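Local coordinates for protein oxidoreductase (Listeria innocua, PDB 3E18) that binds NAD through a Rossmann-fold domain and is probably a dehydrogenase of the GFO/IDH/MocA family, its substrate and exact reaction unknown, at residues E145-S151 with R238-T244; K235-W239 with I249-W253; T244-G248 with I259-T263. All coordinates share one frame; numbering follows the deposited sequence.

Contact 1: E145-S151 with R238-T244; sequences EMFHLES and RWYVKGT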
# COMPACT_ATOMS: atom_id res chain seq x y z
N GLU A 145 8.46 -1.86 18.83
CA GLU A 145 8.57 -3.02 17.95
C GLU A 145 8.03 -2.68 16.57
O GLU A 145 6.83 -2.42 16.41
CB GLU A 145 7.78 -4.20 18.53
CG GLU A 145 8.30 -4.63 19.90
CD GLU A 145 7.65 -5.90 20.42
OE1 GLU A 145 6.44 -6.11 20.16
OE2 GLU A 145 8.36 -6.68 21.10
N MET A 146 8.93 -2.65 15.59
CA MET A 146 8.57 -2.33 14.20
C MET A 146 7.85 -3.54 13.64
O MET A 146 8.42 -4.63 13.61
CB MET A 146 9.83 -2.02 13.38
CG MET A 146 9.59 -1.30 12.06
SD MET A 146 11.11 -0.88 11.19
CE MET A 146 11.77 0.39 12.26
N PHE A 147 6.59 -3.36 13.23
CA PHE A 147 5.77 -4.50 12.78
C PHE A 147 5.32 -4.37 11.32
O PHE A 147 4.75 -5.31 10.77
CB PHE A 147 4.57 -4.76 13.72
CG PHE A 147 3.56 -3.62 13.80
CD1 PHE A 147 2.58 -3.45 12.82
CD2 PHE A 147 3.56 -2.74 14.89
CE1 PHE A 147 1.65 -2.40 12.90
CE2 PHE A 147 2.63 -1.71 14.98
CZ PHE A 147 1.68 -1.53 13.98
N HIS A 148 5.57 -3.23 10.69
CA HIS A 148 5.14 -3.05 9.33
C HIS A 148 6.10 -2.10 8.63
O HIS A 148 6.39 -1.04 9.16
CB HIS A 148 3.70 -2.51 9.27
CG HIS A 148 3.23 -2.25 7.87
ND1 HIS A 148 2.87 -3.25 7.01
CD2 HIS A 148 3.10 -1.09 7.18
CE1 HIS A 148 2.53 -2.73 5.84
NE2 HIS A 148 2.67 -1.42 5.92
N LEU A 149 6.63 -2.51 7.47
CA LEU A 149 7.62 -1.70 6.73
C LEU A 149 7.22 -1.49 5.30
O LEU A 149 6.82 -2.42 4.62
CB LEU A 149 9.01 -2.37 6.74
CG LEU A 149 9.71 -2.63 8.08
CD1 LEU A 149 9.26 -3.95 8.74
CD2 LEU A 149 11.20 -2.65 7.84
N GLU A 150 7.36 -0.27 4.79
CA GLU A 150 7.03 -0.07 3.40
C GLU A 150 8.26 0.53 2.76
O GLU A 150 8.75 1.55 3.22
CB GLU A 150 5.80 0.82 3.21
CG GLU A 150 4.53 0.22 3.80
CD GLU A 150 3.30 1.08 3.70
OE1 GLU A 150 3.29 2.12 2.99
OE2 GLU A 150 2.31 0.70 4.36
N SER A 151 8.78 -0.14 1.73
CA SER A 151 10.03 0.22 1.09
C SER A 151 9.74 0.43 -0.39
O SER A 151 9.28 -0.49 -1.07
CB SER A 151 11.04 -0.91 1.33
OG SER A 151 12.27 -0.70 0.64
N ARG A 238 10.68 6.87 0.30
CA ARG A 238 11.58 5.73 0.24
C ARG A 238 11.22 4.71 1.34
O ARG A 238 11.13 3.52 1.06
CB ARG A 238 13.04 6.20 0.34
CG ARG A 238 14.09 5.11 0.39
CD ARG A 238 14.25 4.31 -0.89
NE ARG A 238 15.12 3.16 -0.66
CZ ARG A 238 14.72 1.98 -0.20
NH1 ARG A 238 13.44 1.72 0.06
NH2 ARG A 238 15.61 1.03 -0.02
N TRP A 239 10.98 5.19 2.56
CA TRP A 239 10.64 4.30 3.70
C TRP A 239 9.44 4.85 4.46
O TRP A 239 9.33 6.06 4.64
CB TRP A 239 11.83 4.20 4.65
CG TRP A 239 12.99 3.36 4.11
CD1 TRP A 239 14.14 3.82 3.53
CD2 TRP A 239 13.10 1.95 4.15
NE1 TRP A 239 14.96 2.77 3.18
CE2 TRP A 239 14.34 1.60 3.56
CE3 TRP A 239 12.27 0.92 4.63
CZ2 TRP A 239 14.77 0.28 3.43
CZ3 TRP A 239 12.68 -0.39 4.49
CH2 TRP A 239 13.92 -0.71 3.90
N TYR A 240 8.54 3.98 4.89
CA TYR A 240 7.46 4.37 5.77
C TYR A 240 7.29 3.18 6.68
O TYR A 240 6.96 2.08 6.23
CB TYR A 240 6.17 4.67 4.99
CG TYR A 240 4.96 5.02 5.87
CD1 TYR A 240 4.80 6.31 6.40
CD2 TYR A 240 3.99 4.06 6.16
CE1 TYR A 240 3.69 6.63 7.19
CE2 TYR A 240 2.88 4.37 6.95
CZ TYR A 240 2.74 5.65 7.47
OH TYR A 240 1.63 5.94 8.25
N VAL A 241 7.55 3.38 7.96
CA VAL A 241 7.62 2.24 8.89
C VAL A 241 6.76 2.47 10.12
O VAL A 241 6.66 3.58 10.60
CB VAL A 241 9.10 1.91 9.29
CG1 VAL A 241 9.90 1.36 8.08
CG2 VAL A 241 9.83 3.13 9.89
N LYS A 242 6.16 1.41 10.65
CA LYS A 242 5.22 1.54 11.74
C LYS A 242 5.62 0.60 12.85
O LYS A 242 5.98 -0.55 12.58
CB LYS A 242 3.80 1.16 11.28
CG LYS A 242 3.17 2.12 10.28
CD LYS A 242 1.75 1.68 9.90
CE LYS A 242 0.75 2.03 11.01
NZ LYS A 242 -0.50 1.24 10.82
N GLY A 243 5.54 1.08 14.08
CA GLY A 243 5.85 0.30 15.26
C GLY A 243 4.83 0.54 16.35
O GLY A 243 3.99 1.43 16.22
N THR A 244 4.91 -0.25 17.42
CA THR A 244 4.01 -0.12 18.57
C THR A 244 4.10 1.25 19.29
O THR A 244 3.19 1.64 20.01
CB THR A 244 4.26 -1.24 19.58
OG1 THR A 244 5.64 -1.22 19.97
CG2 THR A 244 3.94 -2.59 18.97
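Phe147 and His148 both face Lys242, which makes a classic beta bulge where strand 146-154 pairs antiparallel with strand 239-243. The strands are neighbours in the large mixed sheet of the GFO/IDH/MocA C-terminal domain. Phe147 N bonds Lys242 O at 2.9 Å, and His148 N adds a weak bond to the same oxygen. Phe147 holds CG between its backbone N and carbonyl carbon (chi1 64°). This turns the ring back over the partner strand, with Lys242 O over one face and Thr244 N at the edge.

On the face with His148, Glu150, Tyr240 and Lys242, the imidazole and carboxylate lock together. His148 NE2 gives its proton to the anti lone pair of Glu150 OE2 at 2.7 Å, in the ring plane. His148 ND1 is held by Thr223 of the next strand, and Glu150 OE1 pairs with Arg152. The Glu150 carboxylate runs alongside the Tyr240 ring, the planes 49° apart. Tyr240 OH and Lys242 NZ reach the second subunit, at Ile234 O and at Thr231, so this face lies at the dimer interface.

The other face is largely apolar and lies against helices 129-140 and 173-188. Met146 SD rests on Val241 CB at 3.9 Å, and Leu149 CG touches Val241 CG1. Ser151 CB sits over the six-membered ring of Trp239, a CH-pi contact with 4.0 Å to the centroid. Asp130 binds both Trp239 NE1 and Arg238 NE. At the end of the pair, Arg238 NH1 donates to Ser151 OG at 2.7 Å, nearly in the guanidinium plane.

Contact 2: K235-W239 with I249-W253; sequences KLPRW and IIHDW. With GOL (glycerol), chain J.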
# COMPACT_ATOMS: atom_id res chain seq x y z
N LYS A 235 6.90 10.83 -6.57
CA LYS A 235 7.42 9.72 -5.78
C LYS A 235 6.78 9.68 -4.40
O LYS A 235 6.58 10.72 -3.78
CB LYS A 235 8.95 9.84 -5.65
CG LYS A 235 9.72 9.92 -6.96
CD LYS A 235 11.22 10.09 -6.71
CE LYS A 235 12.02 10.18 -8.01
NZ LYS A 235 11.92 11.52 -8.68
N LEU A 236 6.45 8.48 -3.93
CA LEU A 236 6.06 8.28 -2.55
C LEU A 236 7.36 8.11 -1.74
O LEU A 236 8.41 7.94 -2.34
CB LEU A 236 5.15 7.04 -2.42
CG LEU A 236 3.72 7.17 -2.96
CD1 LEU A 236 2.93 5.88 -2.71
CD2 LEU A 236 2.98 8.35 -2.34
N PRO A 237 7.31 8.18 -0.38
CA PRO A 237 8.57 8.05 0.38
C PRO A 237 9.36 6.76 0.16
O PRO A 237 8.77 5.69 -0.10
CB PRO A 237 8.12 8.11 1.85
CG PRO A 237 6.67 7.93 1.83
CD PRO A 237 6.19 8.48 0.53
N ARG A 238 10.68 6.87 0.30
CA ARG A 238 11.58 5.73 0.24
C ARG A 238 11.22 4.71 1.34
O ARG A 238 11.13 3.52 1.06
CB ARG A 238 13.04 6.20 0.34
CG ARG A 238 14.09 5.11 0.39
CD ARG A 238 14.25 4.31 -0.89
NE ARG A 238 15.12 3.16 -0.66
CZ ARG A 238 14.72 1.98 -0.20
NH1 ARG A 238 13.44 1.72 0.06
NH2 ARG A 238 15.61 1.03 -0.02
N TRP A 239 10.98 5.19 2.56
CA TRP A 239 10.64 4.30 3.70
C TRP A 239 9.44 4.85 4.46
O TRP A 239 9.33 6.06 4.64
CB TRP A 239 11.83 4.20 4.65
CG TRP A 239 12.99 3.36 4.11
CD1 TRP A 239 14.14 3.82 3.53
CD2 TRP A 239 13.10 1.95 4.15
NE1 TRP A 239 14.96 2.77 3.18
CE2 TRP A 239 14.34 1.60 3.56
CE3 TRP A 239 12.27 0.92 4.63
CZ2 TRP A 239 14.77 0.28 3.43
CZ3 TRP A 239 12.68 -0.39 4.49
CH2 TRP A 239 13.92 -0.71 3.90
N ILE A 249 9.50 7.98 8.74
CA ILE A 249 9.44 8.20 7.32
C ILE A 249 10.83 8.66 6.89
O ILE A 249 11.49 9.44 7.60
CB ILE A 249 8.31 9.23 6.94
CG1 ILE A 249 8.07 9.28 5.43
CG2 ILE A 249 8.61 10.63 7.50
CD1 ILE A 249 6.76 9.98 5.05
N ILE A 250 11.31 8.10 5.77
CA ILE A 250 12.48 8.61 5.08
C ILE A 250 11.99 8.97 3.68
O ILE A 250 11.57 8.10 2.92
CB ILE A 250 13.67 7.61 5.03
CG1 ILE A 250 14.03 7.11 6.43
CG2 ILE A 250 14.89 8.26 4.42
CD1 ILE A 250 15.22 6.18 6.49
N HIS A 251 11.99 10.24 3.35
CA HIS A 251 11.40 10.69 2.09
C HIS A 251 12.15 10.22 0.86
O HIS A 251 11.54 9.71 -0.09
CB HIS A 251 11.31 12.21 2.07
CG HIS A 251 10.37 12.76 3.09
ND1 HIS A 251 9.00 12.70 2.96
CD2 HIS A 251 10.60 13.39 4.27
CE1 HIS A 251 8.43 13.26 4.01
NE2 HIS A 251 9.38 13.68 4.82
N ASP A 252 13.46 10.37 0.89
CA ASP A 252 14.27 10.34 -0.31
C ASP A 252 15.71 9.90 0.03
O ASP A 252 16.04 9.69 1.21
CB ASP A 252 14.24 11.75 -0.93
CG ASP A 252 14.84 11.81 -2.31
OD1 ASP A 252 15.79 12.61 -2.50
OD2 ASP A 252 14.38 11.06 -3.20
N TRP A 253 16.54 9.77 -1.00
CA TRP A 253 17.97 9.45 -0.87
C TRP A 253 18.77 10.50 -0.08
O TRP A 253 19.84 10.19 0.44
CB TRP A 253 18.62 9.26 -2.25
CG TRP A 253 17.96 8.22 -3.11
CD1 TRP A 253 17.29 8.43 -4.29
CD2 TRP A 253 17.89 6.81 -2.86
NE1 TRP A 253 16.82 7.24 -4.79
CE2 TRP A 253 17.18 6.23 -3.93
CE3 TRP A 253 18.37 5.98 -1.84
CZ2 TRP A 253 16.92 4.86 -4.01
CZ3 TRP A 253 18.12 4.62 -1.92
CH2 TRP A 253 17.40 4.07 -2.99
C1 GOL J . 13.47 7.57 -3.16
O1 GOL J . 13.73 8.71 -3.96
C2 GOL J . 12.63 6.56 -3.94
O2 GOL J . 13.10 6.44 -5.26
C3 GOL J . 11.17 7.01 -3.99
O3 GOL J . 10.30 6.03 -3.47
O HOH W 1 10.61 9.73 -2.54
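Trp239 and Ile250 form an antiparallel hydrogen-bonded pair, and Arg238 joins Trp239 in facing Ile250, a classic beta bulge. It lies where the loop before strand 239-243 meets the end of strand 246-250 in the C-terminal domain. The buried part is tight. Trp239 N bonds Ile250 O at 3.0 Å, and Ile250 N returns a bond to Trp239 O. The two side chains run side by side, with Trp239 CB 3.9 Å from Ile250 CB. Pro237 packs its CB on Ile249 CG1.

The far side, with His251, Asp252 and Trp253, is looser and more open to solvent. Arg238 N bonds His251 O at 3.0 Å from well above the carbonyl plane. A water donates to Leu236 O and His251 O. The Arg238 chain bends at chi2 (68°), and its CD lies over a face of Trp253 in a CH-pi contact, 4.1 Å from the six-membered centroid. The guanidinium, held by Asp130 and Ser151, is turned 66° from the indole plane. Glycerol C1 lies over the same face of the indole, and glycerol O1 donates to Asp252 OD2 at 2.6 Å.

The glycerol, probably from the crystallisation liquor, also bonds Arg152 O and His154 O. The Trp253 side chain lies about 10 Å from the bound NAD. Carboxylate, carbonyls and indole can hold a small polyol; whether a natural ligand binds there is not known.

Contact 3: T244-G248 with I259-T263; sequences TEGTG and IVKPT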
# COMPACT_ATOMS: atom_id res chain seq x y z
N THR A 244 4.91 -0.25 17.42
CA THR A 244 4.01 -0.12 18.57
C THR A 244 4.10 1.25 19.29
O THR A 244 3.19 1.64 20.01
CB THR A 244 4.26 -1.24 19.58
OG1 THR A 244 5.64 -1.22 19.97
CG2 THR A 244 3.94 -2.59 18.97
N GLU A 245 5.20 1.97 19.07
CA GLU A 245 5.44 3.24 19.74
C GLU A 245 5.93 4.30 18.74
O GLU A 245 6.89 5.00 19.01
CB GLU A 245 6.50 3.07 20.84
CG GLU A 245 6.15 2.03 21.94
CD GLU A 245 5.00 2.45 22.86
OE1 GLU A 245 4.61 3.65 22.87
OE2 GLU A 245 4.48 1.58 23.60
N GLY A 246 5.24 4.42 17.62
CA GLY A 246 5.57 5.48 16.67
C GLY A 246 5.59 5.04 15.23
O GLY A 246 5.32 3.88 14.91
N THR A 247 5.92 6.00 14.37
CA THR A 247 5.92 5.84 12.93
C THR A 247 7.13 6.64 12.44
O THR A 247 7.44 7.68 13.02
CB THR A 247 4.59 6.40 12.32
OG1 THR A 247 3.46 5.76 12.94
CG2 THR A 247 4.52 6.19 10.83
N GLY A 248 7.81 6.14 11.41
CA GLY A 248 8.94 6.85 10.80
C GLY A 248 8.83 6.98 9.30
O GLY A 248 8.19 6.19 8.63
N ILE A 259 10.56 11.09 12.80
CA ILE A 259 9.85 10.09 13.57
C ILE A 259 8.84 10.83 14.44
O ILE A 259 9.14 11.90 14.96
CB ILE A 259 10.85 9.34 14.43
CG1 ILE A 259 11.69 8.41 13.56
CG2 ILE A 259 10.13 8.54 15.52
CD1 ILE A 259 13.01 8.10 14.16
N VAL A 260 7.64 10.27 14.57
CA VAL A 260 6.62 10.78 15.49
C VAL A 260 6.21 9.64 16.44
O VAL A 260 5.89 8.55 15.99
CB VAL A 260 5.42 11.40 14.73
CG1 VAL A 260 4.40 11.97 15.71
CG2 VAL A 260 5.90 12.55 13.81
N LYS A 261 6.26 9.89 17.74
CA LYS A 261 5.95 8.87 18.74
C LYS A 261 4.87 9.37 19.67
O LYS A 261 4.78 10.56 19.90
CB LYS A 261 7.19 8.60 19.60
CG LYS A 261 8.40 7.95 18.90
CD LYS A 261 9.64 7.90 19.82
CE LYS A 261 9.39 7.08 21.10
NZ LYS A 261 9.15 5.66 20.79
N PRO A 262 4.06 8.45 20.25
CA PRO A 262 3.11 8.84 21.29
C PRO A 262 3.82 9.15 22.62
O PRO A 262 4.89 8.61 22.90
CB PRO A 262 2.26 7.58 21.47
CG PRO A 262 3.16 6.46 21.08
CD PRO A 262 3.99 7.01 19.95
N THR A 263 3.22 10.03 23.42
CA THR A 263 3.66 10.27 24.80
C THR A 263 2.69 9.58 25.75
O THR A 263 1.64 9.09 25.31
CB THR A 263 3.65 11.74 25.18
OG1 THR A 263 2.29 12.20 25.32
CG2 THR A 263 4.33 12.60 24.12
O HOH W 2 6.43 6.31 22.57
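The flat groups of this beta hairpin, strands 246-250 and 257-262, are the Glu245 carboxylate and the peptide after Glu245, and both meet the ring of Pro262. OE1 of Glu245 comes to 3.6 Å from Pro262 CG, and Pro262 CD rests against Glu245 C at 3.5 Å. The side chains cross at about a right angle.

The hairpin belongs to the large sheet of the C-terminal domain. Thr247 and Val260 form an antiparallel hydrogen-bonded pair. Thr247 N bonds Val260 O at 3.0 Å, and Val260 N bonds Thr247 O almost straight, at 166°. Gly248 and Ile259 follow as a non-hydrogen-bonded pair, with Ile259 CG1 4.2 Å from Gly248 CA. Gly246 has backbone angles that call for glycine, and its CA lies only 3.2 Å from Val260 O.

Thr247 and Val260 face the second subunit. Thr247 OG1 bonds Phe233 N of that subunit, and Val260 packs on its Ile234. Strand 292-295 flanks the hairpin beyond strand 257-262.

The Lys261 chain curls, bent at chi3 and chi4 (60° and 65°), which brings its amine to the turn before strand 246-250. NZ also bonds Thr142 O. A water donates to Glu245 OE1 and Pro262 O and accepts a weak bond from NZ. Lys261 NZ donates to Glu245 O at 3.0 Å, in the carbonyl plane.

All three contacts lie in the mixed sheet of the C-terminal domain, where the strand order is 146-154, 239-243, 246-250, 257-262. Contact 1 joins the first two strands, contact 2 the loop leading into the second to the end of the third, and contact 3 the third to the fourth. Centres of contacts 1 and 2 are about 12 Å apart, of 1 and 3 about 11 Å, of 2 and 3 about 17 Å. Along the chain contact 1 closes before contact 3 opens, and the segments of contacts 2 and 3 alternate. Contacts 1 and 3 meet where Val241 O probably bonds Gly248 N. Each touches the second subunit, so this part of the sheet helps build the dimer.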